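Side-chain contact in 2-polyprenyl-6-methoxyphenol hydroxylase-like FAD-dependent oxidoreductase (Streptomyces sp. NRRL 11266, PDB 6UI5), which binds flavin-adenine dinucleotide through a Rossmann-type domain and is probably a flavin-dependent oxidoreductase: residues N341-A344 against Q345-L348. Numbering follows the deposited sequence.
Sequences NIQA and QLAL
Two side-chain carbonyls grip the amide nitrogen NE2 of Gln-345: OD1 of Asn-341, 3.0 Å from NE2 and one helical turn earlier, and OD1 of Asn-293. NE2 meets Asn-341 OD1 almost head-on, with a C=O...N angle of 172°, and the acceptor lies within the amide plane of Gln-345. The two side chains run alongside each other in the same direction, their amides only 15° from coplanar. Gln-345 reaches this place with its chain extended beyond CG (chi2 -178°), which carries NE2 out to the level of the Asn-341 amide. The other ends of both amides are also engaged: Gln-345 OE1 accepts from the backbone N of Ala-76, and Asn-341 ND2 donates to Leu-337 O and Gln-295 OE1. Along the backbone, the i to i+4 bonds of helix 325-346 run from Gln-345 N to Asn-341 O (2.7 Å) and from Leu-346 N to Ile-342 O (2.8 Å). The pattern then frays: the bond from Ala-347 N to Gln-343 O, at 3.1 Å, is weak as the helix ends. On another face, Leu-346 CD1 lies 3.5 Å from OE1 of Gln-343. Phe-75 and helix 369-379 pack on the amide pair, and Met-361 of the second subunit touches Asn-341 and Ala-344. With every side-chain amide N and O of Asn-341 and Gln-345 hydrogen-bonded, this buried amide pair probably offsets the cost of desolvation, and the bonds fix both amide flips and tie the last helical turn to neighbouring parts of the chain.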
loop_
_atom_site.group_PDB
_atom_site.type_symbol
_atom_site.label_atom_id
_atom_site.label_comp_id
_atom_site.label_asym_id
_atom_site.label_seq_id
_atom_site.Cartn_x
_atom_site.Cartn_y
_atom_site.Cartn_z
ATOM N N ASN A 341 4.543 6.483 6.968
ATOM C CA ASN A 341 3.353 6.843 6.202
ATOM C C ASN A 341 3.429 8.257 5.621
ATOM O O ASN A 341 2.824 8.507 4.567
ATOM C CB ASN A 341 2.085 6.665 7.058
ATOM C CG ASN A 341 1.695 7.906 7.800
ATOM O OD1 ASN A 341 1.080 8.817 7.224
ATOM N ND2 ASN A 341 2.018 7.951 9.107
ATOM N N ILE A 342 4.143 9.192 6.268
ATOM C CA ILE A 342 4.426 10.463 5.590
ATOM C C ILE A 342 5.133 10.188 4.271
ATOM O O ILE A 342 4.683 10.615 3.203
ATOM C CB ILE A 342 5.259 11.411 6.474
ATOM C CG1 ILE A 342 4.539 11.770 7.784
ATOM C CG2 ILE A 342 5.660 12.688 5.690
ATOM C CD1 ILE A 342 3.318 12.572 7.610
ATOM N N GLN A 343 6.232 9.433 4.324
ATOM C CA GLN A 343 6.945 9.107 3.091
ATOM C C GLN A 343 6.005 8.431 2.095
ATOM O O GLN A 343 6.047 8.720 0.887
ATOM C CB GLN A 343 8.147 8.213 3.406
ATOM C CG GLN A 343 9.315 8.905 4.096
ATOM C CD GLN A 343 9.934 10.039 3.272
ATOM O OE1 GLN A 343 9.338 11.112 3.084
ATOM N NE2 GLN A 343 11.139 9.787 2.760
ATOM N N ALA A 344 5.111 7.556 2.601
ATOM C CA ALA A 344 4.142 6.903 1.725
ATOM C C ALA A 344 3.194 7.919 1.114
ATOM O O ALA A 344 2.874 7.831 -0.071
ATOM C CB ALA A 344 3.343 5.829 2.479
ATOM N N GLN A 345 2.738 8.894 1.899
ATOM C CA GLN A 345 1.948 9.977 1.316
ATOM C C GLN A 345 2.734 10.710 0.233
ATOM O O GLN A 345 2.184 11.013 -0.832
ATOM C CB GLN A 345 1.471 10.953 2.401
ATOM C CG GLN A 345 0.269 10.416 3.213
ATOM C CD GLN A 345 -0.234 11.408 4.264
ATOM O OE1 GLN A 345 -0.734 12.490 3.922
ATOM N NE2 GLN A 345 -0.081 11.051 5.556
ATOM N N LEU A 346 4.026 10.980 0.461
ATOM C CA LEU A 346 4.779 11.714 -0.563
ATOM C C LEU A 346 4.849 10.927 -1.870
ATOM O O LEU A 346 4.855 11.522 -2.957
ATOM C CB LEU A 346 6.190 12.052 -0.073
ATOM C CG LEU A 346 6.322 13.205 0.927
ATOM C CD1 LEU A 346 7.789 13.545 1.174
ATOM C CD2 LEU A 346 5.556 14.433 0.451
ATOM N N ALA A 347 4.852 9.590 -1.791
ATOM C CA ALA A 347 5.044 8.800 -3.006
ATOM C C ALA A 347 3.809 8.770 -3.883
ATOM O O ALA A 347 3.859 8.156 -4.952
ATOM C CB ALA A 347 5.463 7.372 -2.660
ATOM N N LEU A 348 2.707 9.392 -3.459
ATOM C CA LEU A 348 1.577 9.648 -4.346
ATOM C C LEU A 348 1.674 11.007 -5.030
ATOM O O LEU A 348 0.765 11.378 -5.784
ATOM C CB LEU A 348 0.245 9.550 -3.589
ATOM C CG LEU A 348 -0.153 8.178 -3.041
ATOM C CD1 LEU A 348 0.628 7.837 -1.820
ATOM C CD2 LEU A 348 -1.648 8.094 -2.744
#